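Local structure of periplasmic binding protein/LacI transcriptional regulator (Alkaliphilus metalliredigens, 3CTP) at residues F75-S80 and Q284-L289; S71-N76 and N239-A244; M162-L167 and D196-K201; E188-G193 and I264-S269. The protein binds beta-D-xylulofuranose in the cleft of a periplasmic-binding-protein-like core and, as a LacI-family member, probably represses transcription by binding DNA. All coordinates share one frame; numbering follows the deposited sequence.

Interaction 1 of 4, residues F75-S80 and Q284-L289. With XLF (beta-D-xylulofuranose), chain C.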
loop_
_atom_site.group_PDB
_atom_site.type_symbol
_atom_site.label_atom_id
_atom_site.label_comp_id
_atom_site.label_asym_id
_atom_site.label_seq_id
_atom_site.Cartn_x
_atom_site.Cartn_y
_atom_site.Cartn_z
ATOM N N PHE A 75 0.002 0.538 7.264
ATOM C CA PHE A 75 -1.446 0.470 7.476
ATOM C C PHE A 75 -2.121 -0.590 6.618
ATOM O O PHE A 75 -3.160 -1.138 7.033
ATOM C CB PHE A 75 -2.119 1.831 7.275
ATOM C CG PHE A 75 -1.819 2.781 8.392
ATOM C CD1 PHE A 75 -2.315 2.530 9.670
ATOM C CD2 PHE A 75 -1.016 3.877 8.179
ATOM C CE1 PHE A 75 -1.998 3.397 10.743
ATOM C CE2 PHE A 75 -0.684 4.725 9.242
ATOM C CZ PHE A 75 -1.191 4.495 10.513
ATOM N N ASN A 76 -1.588 -0.877 5.445
ATOM C CA ASN A 76 -2.236 -1.990 4.743
ATOM C C ASN A 76 -1.925 -3.331 5.392
ATOM O O ASN A 76 -2.772 -4.224 5.420
ATOM C CB ASN A 76 -2.065 -1.959 3.218
ATOM C CG ASN A 76 -0.649 -2.074 2.748
ATOM O OD1 ASN A 76 -0.012 -3.118 2.965
ATOM N ND2 ASN A 76 -0.168 -1.061 1.948
ATOM N N GLN A 77 -0.759 -3.510 5.959
ATOM C CA GLN A 77 -0.487 -4.745 6.675
ATOM C C GLN A 77 -1.310 -4.832 7.940
ATOM O O GLN A 77 -1.828 -5.841 8.242
ATOM C CB GLN A 77 0.973 -4.842 7.051
ATOM C CG GLN A 77 1.913 -5.020 5.853
ATOM C CD GLN A 77 3.367 -5.004 6.236
ATOM O OE1 GLN A 77 4.037 -4.030 6.069
ATOM N NE2 GLN A 77 3.842 -6.103 6.705
ATOM N N MET A 78 -1.414 -3.727 8.656
ATOM C CA MET A 78 -2.266 -3.720 9.849
ATOM C C MET A 78 -3.704 -4.077 9.473
ATOM O O MET A 78 -4.372 -4.864 10.174
ATOM C CB MET A 78 -2.240 -2.334 10.536
ATOM C CG MET A 78 -1.055 -2.152 11.447
ATOM S SD MET A 78 -1.345 -2.837 13.127
ATOM C CE MET A 78 -2.384 -1.478 13.651
ATOM N N ALA A 79 -4.216 -3.507 8.388
ATOM C CA ALA A 79 -5.603 -3.793 7.995
ATOM C C ALA A 79 -5.761 -5.274 7.648
ATOM O O ALA A 79 -6.800 -5.882 7.965
ATOM C CB ALA A 79 -5.989 -2.933 6.798
ATOM N N SER A 80 -4.758 -5.853 6.981
ATOM C CA SER A 80 -4.860 -7.285 6.647
ATOM C C SER A 80 -4.931 -8.146 7.903
ATOM O O SER A 80 -5.685 -9.118 7.958
ATOM C CB SER A 80 -3.661 -7.733 5.802
ATOM O OG SER A 80 -3.688 -7.096 4.510
ATOM N N GLN A 284 7.203 -2.559 14.958
ATOM C CA GLN A 284 5.893 -2.562 15.626
ATOM C C GLN A 284 5.252 -3.925 15.489
ATOM O O GLN A 284 5.221 -4.485 14.374
ATOM C CB GLN A 284 4.943 -1.540 14.982
ATOM C CG GLN A 284 5.351 -0.104 15.171
ATOM C CD GLN A 284 4.170 0.825 14.975
ATOM O OE1 GLN A 284 3.252 0.824 15.783
ATOM N NE2 GLN A 284 4.209 1.664 13.925
ATOM N N PRO A 285 4.767 -4.494 16.606
ATOM C CA PRO A 285 4.309 -5.886 16.554
ATOM C C PRO A 285 2.885 -5.969 16.038
ATOM O O PRO A 285 1.916 -5.986 16.816
ATOM C CB PRO A 285 4.385 -6.343 18.015
ATOM C CG PRO A 285 4.181 -5.062 18.819
ATOM C CD PRO A 285 4.845 -3.962 17.982
ATOM N N ILE A 286 2.756 -5.976 14.710
ATOM C CA ILE A 286 1.442 -5.888 14.084
ATOM C C ILE A 286 0.496 -6.987 14.578
ATOM O O ILE A 286 -0.692 -6.736 14.826
ATOM C CB ILE A 286 1.583 -5.931 12.537
ATOM C CG1 ILE A 286 2.244 -4.616 12.078
ATOM C CG2 ILE A 286 0.235 -6.095 11.882
ATOM C CD1 ILE A 286 2.466 -4.500 10.540
ATOM N N GLU A 287 0.994 -8.219 14.708
ATOM C CA GLU A 287 0.094 -9.288 15.161
ATOM C C GLU A 287 -0.445 -8.999 16.565
ATOM O O GLU A 287 -1.657 -9.182 16.837
ATOM C CB GLU A 287 0.775 -10.670 15.141
ATOM C CG GLU A 287 1.058 -11.169 13.731
ATOM C CD GLU A 287 -0.142 -11.817 13.080
ATOM O OE1 GLU A 287 -1.032 -12.313 13.810
ATOM O OE2 GLU A 287 -0.185 -11.853 11.830
ATOM N N ALA A 288 0.435 -8.603 17.487
ATOM C CA ALA A 288 -0.033 -8.286 18.845
ATOM C C ALA A 288 -0.966 -7.069 18.855
ATOM O O ALA A 288 -1.952 -7.034 19.611
ATOM C CB ALA A 288 1.151 -8.041 19.791
ATOM N N LEU A 289 -0.648 -6.049 18.060
ATOM C CA LEU A 289 -1.518 -4.866 18.010
ATOM C C LEU A 289 -2.901 -5.251 17.504
ATOM O O LEU A 289 -3.915 -4.849 18.077
ATOM C CB LEU A 289 -0.938 -3.814 17.064
ATOM C CG LEU A 289 0.322 -3.128 17.585
ATOM C CD1 LEU A 289 1.026 -2.417 16.419
ATOM C CD2 LEU A 289 -0.032 -2.114 18.698
HETATM O O4 XLF C . 1.705 7.394 13.340
HETATM C C4 XLF C . 2.882 6.613 13.122
HETATM C C5 XLF C . 3.640 7.244 11.963
HETATM O O5 XLF C . 3.482 6.353 10.855
HETATM C C3 XLF C . 2.524 5.221 12.628
HETATM O O3 XLF C . 2.754 4.226 13.634
HETATM C C2 XLF C . 3.463 5.064 11.464
HETATM O O2 XLF C . 4.793 4.737 11.916
HETATM C C1 XLF C . 2.976 4.051 10.449
HETATM O O1 XLF C . 3.860 4.052 9.317
#

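Interaction 2 of 4, residues S71-N76 and N239-A244. With XLF (beta-D-xylulofuranose), chain C.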
loop_
_atom_site.group_PDB
_atom_site.type_symbol
_atom_site.label_atom_id
_atom_site.label_comp_id
_atom_site.label_asym_id
_atom_site.label_seq_id
_atom_site.Cartn_x
_atom_site.Cartn_y
_atom_site.Cartn_z
ATOM N N SER A 71 -2.101 3.392 1.449
ATOM C CA SER A 71 -0.814 3.648 0.710
ATOM C C SER A 71 0.455 3.577 1.554
ATOM O O SER A 71 1.538 3.331 1.026
ATOM C CB SER A 71 -0.799 4.955 -0.041
ATOM O OG SER A 71 -0.450 6.045 0.791
ATOM N N ASN A 72 0.329 3.739 2.865
ATOM C CA ASN A 72 1.468 3.419 3.746
ATOM C C ASN A 72 1.451 1.924 4.052
ATOM O O ASN A 72 0.465 1.415 4.591
ATOM C CB ASN A 72 1.313 4.250 5.031
ATOM C CG ASN A 72 2.411 3.981 6.032
ATOM O OD1 ASN A 72 3.132 2.966 5.958
ATOM N ND2 ASN A 72 2.568 4.916 6.990
ATOM N N PRO A 73 2.507 1.211 3.639
ATOM C CA PRO A 73 2.564 -0.233 3.842
ATOM C C PRO A 73 2.189 -0.659 5.234
ATOM O O PRO A 73 1.542 -1.678 5.411
ATOM C CB PRO A 73 4.045 -0.552 3.573
ATOM C CG PRO A 73 4.370 0.391 2.450
ATOM C CD PRO A 73 3.695 1.701 2.895
ATOM N N PHE A 74 2.570 0.112 6.244
ATOM C CA PHE A 74 2.266 -0.324 7.608
ATOM C C PHE A 74 0.742 -0.428 7.790
ATOM O O PHE A 74 0.227 -1.376 8.400
ATOM C CB PHE A 74 2.819 0.690 8.637
ATOM C CG PHE A 74 2.411 0.356 10.058
ATOM C CD1 PHE A 74 3.084 -0.636 10.749
ATOM C CD2 PHE A 74 1.332 0.996 10.643
ATOM C CE1 PHE A 74 2.687 -0.982 12.056
ATOM C CE2 PHE A 74 0.910 0.667 11.940
ATOM C CZ PHE A 74 1.598 -0.334 12.639
ATOM N N PHE A 75 0.002 0.538 7.264
ATOM C CA PHE A 75 -1.446 0.470 7.476
ATOM C C PHE A 75 -2.121 -0.590 6.618
ATOM O O PHE A 75 -3.160 -1.138 7.033
ATOM C CB PHE A 75 -2.119 1.831 7.275
ATOM C CG PHE A 75 -1.819 2.781 8.392
ATOM C CD1 PHE A 75 -2.315 2.530 9.670
ATOM C CD2 PHE A 75 -1.016 3.877 8.179
ATOM C CE1 PHE A 75 -1.998 3.397 10.743
ATOM C CE2 PHE A 75 -0.684 4.725 9.242
ATOM C CZ PHE A 75 -1.191 4.495 10.513
ATOM N N ASN A 76 -1.588 -0.877 5.445
ATOM C CA ASN A 76 -2.236 -1.990 4.743
ATOM C C ASN A 76 -1.925 -3.331 5.392
ATOM O O ASN A 76 -2.772 -4.224 5.420
ATOM C CB ASN A 76 -2.065 -1.959 3.218
ATOM C CG ASN A 76 -0.649 -2.074 2.748
ATOM O OD1 ASN A 76 -0.012 -3.118 2.965
ATOM N ND2 ASN A 76 -0.168 -1.061 1.948
ATOM N N ASN A 239 9.145 7.023 9.984
ATOM C CA ASN A 239 8.635 5.695 9.635
ATOM C C ASN A 239 9.314 5.154 8.412
ATOM O O ASN A 239 10.141 5.841 7.801
ATOM C CB ASN A 239 7.090 5.652 9.527
ATOM C CG ASN A 239 6.557 6.407 8.347
ATOM O OD1 ASN A 239 7.286 6.708 7.417
ATOM N ND2 ASN A 239 5.245 6.728 8.374
ATOM N N ASP A 240 9.057 3.883 8.112
ATOM C CA ASP A 240 9.804 3.219 7.055
ATOM C C ASP A 240 9.487 3.764 5.668
ATOM O O ASP A 240 10.380 3.871 4.836
ATOM C CB ASP A 240 9.567 1.698 7.046
ATOM C CG ASP A 240 10.196 0.995 8.231
ATOM O OD1 ASP A 240 11.038 1.588 8.940
ATOM O OD2 ASP A 240 9.845 -0.197 8.436
ATOM N N ILE A 241 8.217 4.078 5.409
ATOM C CA ILE A 241 7.877 4.592 4.061
ATOM C C ILE A 241 8.493 5.985 3.839
ATOM O O ILE A 241 9.010 6.277 2.750
ATOM C CB ILE A 241 6.340 4.518 3.781
ATOM C CG1 ILE A 241 6.030 4.927 2.338
ATOM C CG2 ILE A 241 5.564 5.319 4.797
ATOM C CD1 ILE A 241 6.576 3.943 1.319
ATOM N N ALA A 242 8.495 6.835 4.865
ATOM C CA ALA A 242 9.201 8.116 4.730
ATOM C C ALA A 242 10.712 7.867 4.550
ATOM O O ALA A 242 11.391 8.533 3.770
ATOM C CB ALA A 242 8.932 8.983 5.966
ATOM N N ALA A 243 11.257 6.898 5.279
ATOM C CA ALA A 243 12.702 6.597 5.120
ATOM C C ALA A 243 13.017 6.194 3.680
ATOM O O ALA A 243 14.075 6.537 3.152
ATOM C CB ALA A 243 13.132 5.448 6.065
ATOM N N ALA A 244 12.124 5.420 3.061
ATOM C CA ALA A 244 12.335 5.006 1.675
ATOM C C ALA A 244 12.446 6.225 0.769
ATOM O O ALA A 244 13.257 6.226 -0.190
ATOM C CB ALA A 244 11.150 4.122 1.204
HETATM O O4 XLF C . 1.705 7.394 13.340
HETATM C C4 XLF C . 2.882 6.613 13.122
HETATM C C5 XLF C . 3.640 7.244 11.963
HETATM O O5 XLF C . 3.482 6.353 10.855
HETATM C C3 XLF C . 2.524 5.221 12.628
HETATM O O3 XLF C . 2.754 4.226 13.634
HETATM C C2 XLF C . 3.463 5.064 11.464
HETATM O O2 XLF C . 4.793 4.737 11.916
HETATM C C1 XLF C . 2.976 4.051 10.449
HETATM O O1 XLF C . 3.860 4.052 9.317
HETATM O O HOH W 1 5.839 2.293 6.784
#

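Interaction 3 of 4, residues M162-L167 and D196-K201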
loop_
_atom_site.group_PDB
_atom_site.type_symbol
_atom_site.label_atom_id
_atom_site.label_comp_id
_atom_site.label_asym_id
_atom_site.label_seq_id
_atom_site.Cartn_x
_atom_site.Cartn_y
_atom_site.Cartn_z
ATOM N N MET A 162 15.522 3.735 21.513
ATOM C CA MET A 162 16.316 2.613 20.950
ATOM C C MET A 162 16.981 3.069 19.663
ATOM O O MET A 162 18.114 2.677 19.335
ATOM C CB MET A 162 15.453 1.376 20.595
ATOM C CG MET A 162 14.922 0.546 21.732
ATOM S SD MET A 162 13.838 -0.794 21.086
ATOM C CE MET A 162 12.889 -0.986 22.577
ATOM N N ALA A 163 16.245 3.828 18.864
ATOM C CA ALA A 163 16.820 4.300 17.606
ATOM C C ALA A 163 18.007 5.196 17.857
ATOM O O ALA A 163 19.029 5.074 17.180
ATOM C CB ALA A 163 15.757 5.034 16.771
ATOM N N PHE A 164 17.905 6.081 18.855
ATOM C CA PHE A 164 19.072 6.922 19.130
ATOM C C PHE A 164 20.244 6.068 19.598
ATOM O O PHE A 164 21.386 6.247 19.153
ATOM C CB PHE A 164 18.788 7.942 20.245
ATOM C CG PHE A 164 20.004 8.728 20.584
ATOM C CD1 PHE A 164 20.346 9.815 19.819
ATOM C CD2 PHE A 164 20.876 8.303 21.590
ATOM C CE1 PHE A 164 21.518 10.533 20.077
ATOM C CE2 PHE A 164 22.058 9.027 21.851
ATOM C CZ PHE A 164 22.366 10.120 21.100
ATOM N N ASP A 165 19.959 5.183 20.550
ATOM C CA ASP A 165 21.033 4.372 21.166
ATOM C C ASP A 165 21.739 3.575 20.067
ATOM O O ASP A 165 22.966 3.400 20.098
ATOM C CB ASP A 165 20.458 3.388 22.190
ATOM C CG ASP A 165 20.006 4.069 23.468
ATOM O OD1 ASP A 165 20.371 5.244 23.681
ATOM O OD2 ASP A 165 19.299 3.411 24.244
ATOM N N HIS A 166 20.978 3.100 19.079
ATOM C CA HIS A 166 21.602 2.295 18.016
ATOM C C HIS A 166 22.526 3.159 17.151
ATOM O O HIS A 166 23.672 2.781 16.877
ATOM C CB HIS A 166 20.520 1.591 17.185
ATOM C CG HIS A 166 21.059 0.746 16.074
ATOM N ND1 HIS A 166 21.826 -0.378 16.294
ATOM C CD2 HIS A 166 20.912 0.852 14.730
ATOM C CE1 HIS A 166 22.160 -0.915 15.123
ATOM N NE2 HIS A 166 21.600 -0.194 14.161
ATOM N N LEU A 167 22.053 4.328 16.718
ATOM C CA LEU A 167 22.919 5.200 15.921
ATOM C C LEU A 167 24.163 5.572 16.720
ATOM O O LEU A 167 25.280 5.556 16.207
ATOM C CB LEU A 167 22.210 6.477 15.495
ATOM C CG LEU A 167 21.108 6.237 14.466
ATOM C CD1 LEU A 167 20.501 7.582 14.123
ATOM C CD2 LEU A 167 21.660 5.571 13.205
ATOM N N ASP A 196 15.545 12.631 24.198
ATOM C CA ASP A 196 15.998 12.332 25.568
ATOM C C ASP A 196 17.301 11.520 25.517
ATOM O O ASP A 196 18.185 11.691 26.357
ATOM C CB ASP A 196 14.943 11.562 26.380
ATOM C CG ASP A 196 13.762 12.421 26.763
ATOM O OD1 ASP A 196 13.854 13.662 26.601
ATOM O OD2 ASP A 196 12.728 11.842 27.213
ATOM N N GLY A 197 17.403 10.601 24.559
ATOM C CA GLY A 197 18.664 9.863 24.396
ATOM C C GLY A 197 19.840 10.776 24.089
ATOM O O GLY A 197 20.928 10.644 24.675
ATOM N N ALA A 198 19.636 11.716 23.164
ATOM C CA ALA A 198 20.686 12.658 22.807
ATOM C C ALA A 198 21.082 13.514 24.008
ATOM O O ALA A 198 22.273 13.768 24.221
ATOM C CB ALA A 198 20.231 13.557 21.643
ATOM N N ARG A 199 20.099 13.938 24.798
ATOM C CA ARG A 199 20.406 14.794 25.950
ATOM C C ARG A 199 21.262 14.043 26.956
ATOM O O ARG A 199 22.153 14.637 27.609
ATOM C CB ARG A 199 19.114 15.267 26.613
ATOM C CG ARG A 199 18.289 16.207 25.748
ATOM C CD ARG A 199 18.674 17.648 25.987
ATOM N NE ARG A 199 18.046 18.568 25.033
ATOM C CZ ARG A 199 16.830 19.078 25.172
ATOM N NH1 ARG A 199 16.086 18.756 26.231
ATOM N NH2 ARG A 199 16.361 19.933 24.262
ATOM N N ALA A 200 21.015 12.743 27.091
ATOM C CA ALA A 200 21.798 11.922 28.037
ATOM C C ALA A 200 23.256 11.844 27.614
ATOM O O ALA A 200 24.139 11.683 28.457
ATOM C CB ALA A 200 21.206 10.535 28.159
ATOM N N LYS A 201 23.518 11.988 26.319
ATOM C CA LYS A 201 24.903 11.955 25.813
ATOM C C LYS A 201 25.447 13.366 25.526
ATOM O O LYS A 201 26.499 13.528 24.909
ATOM C CB LYS A 201 24.984 11.103 24.540
ATOM C CG LYS A 201 24.604 9.654 24.760
ATOM C CD LYS A 201 25.512 8.965 25.789
ATOM C CE LYS A 201 25.283 7.454 25.859
ATOM N NZ LYS A 201 23.942 7.046 26.419
HETATM O O HOH W 2 21.485 7.948 25.438
#

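Interaction 4 of 4, residues E188-G193 and I264-S269. With XLF (beta-D-xylulofuranose), chain C.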
loop_
_atom_site.group_PDB
_atom_site.type_symbol
_atom_site.label_atom_id
_atom_site.label_comp_id
_atom_site.label_asym_id
_atom_site.label_seq_id
_atom_site.Cartn_x
_atom_site.Cartn_y
_atom_site.Cartn_z
ATOM N N GLU A 188 5.385 12.015 17.886
ATOM C CA GLU A 188 5.853 12.949 18.923
ATOM C C GLU A 188 6.595 12.171 20.013
ATOM O O GLU A 188 7.620 12.628 20.506
ATOM C CB GLU A 188 4.702 13.732 19.549
ATOM C CG GLU A 188 4.123 14.813 18.615
ATOM C CD GLU A 188 5.140 15.923 18.365
ATOM O OE1 GLU A 188 5.282 16.822 19.219
ATOM O OE2 GLU A 188 5.822 15.892 17.333
ATOM N N LEU A 189 6.075 11.006 20.383
ATOM C CA LEU A 189 6.773 10.202 21.396
ATOM C C LEU A 189 8.101 9.678 20.851
ATOM O O LEU A 189 9.102 9.620 21.586
ATOM C CB LEU A 189 5.865 9.062 21.861
ATOM C CG LEU A 189 4.747 9.496 22.803
ATOM C CD1 LEU A 189 3.775 8.335 23.002
ATOM C CD2 LEU A 189 5.349 9.965 24.127
ATOM N N ARG A 190 8.141 9.273 19.570
ATOM C CA ARG A 190 9.430 8.847 19.015
ATOM C C ARG A 190 10.459 9.971 19.065
ATOM O O ARG A 190 11.623 9.762 19.396
ATOM C CB ARG A 190 9.292 8.356 17.553
ATOM C CG ARG A 190 8.434 7.109 17.465
ATOM C CD ARG A 190 8.048 6.772 16.022
ATOM N NE ARG A 190 6.961 5.790 16.053
ATOM C CZ ARG A 190 6.224 5.437 15.005
ATOM N NH1 ARG A 190 6.456 5.963 13.801
ATOM N NH2 ARG A 190 5.239 4.563 15.182
ATOM N N TYR A 191 10.014 11.179 18.729
ATOM C CA TYR A 191 10.881 12.348 18.790
ATOM C C TYR A 191 11.392 12.571 20.209
ATOM O O TYR A 191 12.586 12.784 20.423
ATOM C CB TYR A 191 10.070 13.555 18.285
ATOM C CG TYR A 191 10.494 14.891 18.804
ATOM C CD1 TYR A 191 11.570 15.555 18.261
ATOM C CD2 TYR A 191 9.774 15.512 19.799
ATOM C CE1 TYR A 191 11.958 16.810 18.740
ATOM C CE2 TYR A 191 10.137 16.759 20.277
ATOM C CZ TYR A 191 11.231 17.383 19.747
ATOM O OH TYR A 191 11.583 18.637 20.212
ATOM N N LYS A 192 10.483 12.482 21.172
ATOM C CA LYS A 192 10.863 12.746 22.560
ATOM C C LYS A 192 11.848 11.679 23.061
ATOM O O LYS A 192 12.817 11.994 23.774
ATOM C CB LYS A 192 9.608 12.754 23.423
ATOM C CG LYS A 192 9.881 13.285 24.834
ATOM C CD LYS A 192 10.623 14.609 24.760
ATOM C CE LYS A 192 11.111 15.057 26.134
ATOM N NZ LYS A 192 12.001 16.242 26.047
ATOM N N GLY A 193 11.627 10.418 22.696
ATOM C CA GLY A 193 12.548 9.370 23.182
ATOM C C GLY A 193 13.915 9.559 22.557
ATOM O O GLY A 193 14.953 9.363 23.206
ATOM N N ILE A 264 18.046 4.779 10.068
ATOM C CA ILE A 264 17.124 3.878 10.762
ATOM C C ILE A 264 15.712 4.439 10.606
ATOM O O ILE A 264 15.515 5.655 10.712
ATOM C CB ILE A 264 17.514 3.709 12.242
ATOM C CG1 ILE A 264 16.515 2.799 12.982
ATOM C CG2 ILE A 264 17.646 5.065 12.928
ATOM C CD1 ILE A 264 17.060 2.323 14.321
ATOM N N GLY A 265 14.742 3.565 10.319
ATOM C CA GLY A 265 13.324 3.977 10.210
ATOM C C GLY A 265 12.504 3.533 11.413
ATOM O O GLY A 265 13.032 3.380 12.529
ATOM N N PHE A 266 11.197 3.323 11.189
ATOM C CA PHE A 266 10.338 2.803 12.238
ATOM C C PHE A 266 9.157 2.125 11.580
ATOM O O PHE A 266 8.583 2.684 10.648
ATOM C CB PHE A 266 9.801 3.960 13.105
ATOM C CG PHE A 266 9.445 3.571 14.532
ATOM C CD1 PHE A 266 10.273 3.953 15.587
ATOM C CD2 PHE A 266 8.260 2.917 14.820
ATOM C CE1 PHE A 266 9.941 3.638 16.905
ATOM C CE2 PHE A 266 7.925 2.592 16.130
ATOM C CZ PHE A 266 8.781 2.952 17.181
ATOM N N ASP A 267 8.813 0.940 12.086
ATOM C CA ASP A 267 7.606 0.162 11.761
ATOM C C ASP A 267 7.931 -1.324 11.544
ATOM O O ASP A 267 7.164 -2.192 11.943
ATOM C CB ASP A 267 6.919 0.563 10.456
ATOM C CG ASP A 267 6.144 1.865 10.550
ATOM O OD1 ASP A 267 5.800 2.319 11.676
ATOM O OD2 ASP A 267 5.823 2.399 9.453
ATOM N N ASN A 268 9.014 -1.587 10.819
ATOM C CA ASN A 268 9.195 -2.895 10.169
ATOM C C ASN A 268 8.007 -3.207 9.265
ATOM O O ASN A 268 7.415 -4.288 9.344
ATOM C CB ASN A 268 9.389 -4.027 11.182
ATOM C CG ASN A 268 9.934 -5.289 10.516
ATOM O OD1 ASN A 268 10.451 -5.230 9.397
ATOM N ND2 ASN A 268 9.797 -6.439 11.193
ATOM N N SER A 269 7.687 -2.265 8.383
ATOM C CA SER A 269 6.737 -2.566 7.312
ATOM C C SER A 269 7.468 -3.138 6.075
ATOM O O SER A 269 8.715 -3.123 5.984
ATOM C CB SER A 269 5.934 -1.324 6.929
ATOM O OG SER A 269 6.768 -0.365 6.295
HETATM O O4 XLF C . 1.705 7.394 13.340
HETATM C C4 XLF C . 2.882 6.613 13.122
HETATM C C5 XLF C . 3.640 7.244 11.963
HETATM O O5 XLF C . 3.482 6.353 10.855
HETATM C C3 XLF C . 2.524 5.221 12.628
HETATM O O3 XLF C . 2.754 4.226 13.634
HETATM C C2 XLF C . 3.463 5.064 11.464
HETATM O O2 XLF C . 4.793 4.737 11.916
HETATM C C1 XLF C . 2.976 4.051 10.449
HETATM O O1 XLF C . 3.860 4.052 9.317
#

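Interaction 1 of 4, residues F75-S80 and Q284-L289
Met78 and Ile286 meet where two helices of the periplasmic-binding-protein fold, 73-88 and the start of 286-302, pack side by side near the sugar. The methionine is bent at chi2 (-85°) and again at chi3, and this bend lays its sulfur against the second helix: Met78 SD lies 3.8 Å from Ile286 CG2 and also meets Leu289 CB and CD1. Ile286 spreads both branches over helix 73-88, CG2 against the methionine and the extended CD1 reaching the base of Gln77, where Ile286 CD1 lies 3.8 Å from Gln77 CB. The amide of Gln77 turns elsewhere, its OE1 accepting from the backbone N of Phe270. Leu289 also rests on Ile152 and Met313, so the apolar patch runs on into the seven-stranded sheet. Just ahead of the second helix, Pro285 occupies the N-cap position and centres an inverse gamma turn. Gln284 precedes it and sends its amide to the ligand: Gln284 OE1 accepts a hydrogen bond from Ser154 OG, while Gln284 NE2 donates to the sugar O3 at 3.0 Å, with an N-H...O angle of 152°.

Interaction 2 of 4, residues S71-N76 and N239-A244
The sugar-binding cleft is lined here by the N-termini of two helices, 73-88 and 240-252, each capped by an asparagine that also grips the ligand. Asn72 and Asn239 approach from opposite directions with their amide planes 72° apart, and their nitrogens, Asn72 ND2 and Asn239 ND2, come within 3.5 Å. The two nitrogens serve different sugar oxygens: Asn72 ND2 donates to O1 at 2.8 Å, and Asn239 ND2 donates to the ring oxygen O5 at 3.1 Å in a nearly straight bond. Both amides also donate to the carboxylate of Asp213, which would hold their nitrogens turned into the pocket. Their oxygens face the helices. Asn239 OD1 takes Ala242 N at 2.8 Å almost in line with its C=O bond, whereas Phe74 N reaches Asn72 OD1 from above the carbonyl plane. A water donates to Asn72 OD1 and accepts from Ile241 N, tying one cap to the opposing helix. Behind the polar layer, Ile241 CG2 packs 3.6 Å from Asn72 OD1, and Ile241 CB lies 4.0 Å from Pro73 CD, the two side chains crossing at about a right angle. Phe74, its CG swung opposite the backbone N (chi1 174°), directs its ring to the sugar, CD2 lying 3.5 Å from C1. Helix N-termini pointing into the ligand cleft from the two lobes are consistent with the periplasmic-binding-protein fold.

Interaction 3 of 4, residues M162-L167 and D196-K201
Phe164 carries this helix-to-helix contact, laying its ring against the backbone of Gly197 and Ala198 in a worked case of an aromatic side chain seated on a glycine. The ring extends from helix 156-169 with CG trans to the backbone N (chi1 176°), which brings one face over the peptide link between the two residues: Ala198 N stands 3.6 Å above the ring plane, over its centre. Phe164 CZ touches Ala198 CA at 3.5 Å and Phe164 CE1 meets Ala198 CB at 3.6 Å, while the aliphatic CG of Lys201 abuts the ring edge. A beta carbon on Gly197 would clash with Phe164 CD2, so the close seating depends on the bare backbone. An alanine in place of Phe164 is likely to open a gap over the Gly197-Ala198 peptide and take from Lys201 CG the ring edge it abuts. Phe164 also meets Phe194 edge-to-face and touches Ile205. Next along the helix, Asp165 forms a salt bridge with Arg161 and reaches the partner helix through water: the water donates to Gly197 O at 2.9 Å and accepts from Lys201 NZ at 2.8 Å, but its bond to Asp165 OD1 is weak. Helix 185-200 is thereby packed beside helix 156-169, whose Ala163, His166 and Leu167 rest on Ile264 of strand 262-264.

Interaction 4 of 4, residues E188-G193 and I264-S269
At the sugar pocket, Arg190 of helix 185-200 lies flat on Phe266 of the loop after strand 262-264, a stacked cation-pi pair that presents the guanidinium to the ligand. The planes are 13° apart, and Arg190 CZ comes within 3.2 Å of Phe266 CD2. The contact begins further back along the side chain: Arg190 CD sits over the same ring in a CH-pi contact, 3.7 Å from its centroid, because the chain stays extended from CG to NE (chi2 168°, chi3 -166°). With one face against phenylalanine, the guanidinium meets the sugar O2 at its edge. Arg190 NH1 donates to O2 at 2.8 Å, and Arg190 NH2 to O3 at 2.9 Å, with a weak second bond to O2. Arg190 NE is held by Asn156 OD1. Asp267 accepts from the sugar as well: O2 donates to Asp267 OD1 and O1 to Asp267 OD2, each at 2.6 Å. Arg190 NH2 stays 4.2 Å from Asp267 OD1, which lies well out of the guanidinium plane, so any attraction is probably one of charge alone. A leucine in place of Arg190 would probably leave sugar O2 and O3 without these donors and remove the cation from the Phe266 face. Phe266 packs on Asn156 of helix 156-169 and Ile282 of strand 281-283, while Asp267 touches Phe74 of helix 73-88, placing the loop between the helices and strands that border the cleft.

In the fold
Interactions 1, 2 and 4 converge on the sugar, whereas interaction 3 lies about 20 Å, centre to centre, from the middle of the chain and touches no ligand. Interactions 1 and 2 share helix 73-88, interaction 2 using its capped start and interaction 1 the turn that follows; interactions 3 and 4 share helix 185-200, interaction 4 through earlier turns and interaction 3 at its C-terminal end. Contacts 2 and 4 are buried and bring polar side chains to the ligand. Interaction 1 is partly buried and mostly apolar, with Gln284 linking it to the pocket and to Asp267 of interaction 4. Interaction 3 combines a buried ring-on-backbone core with an exposed lysine and a water bridge.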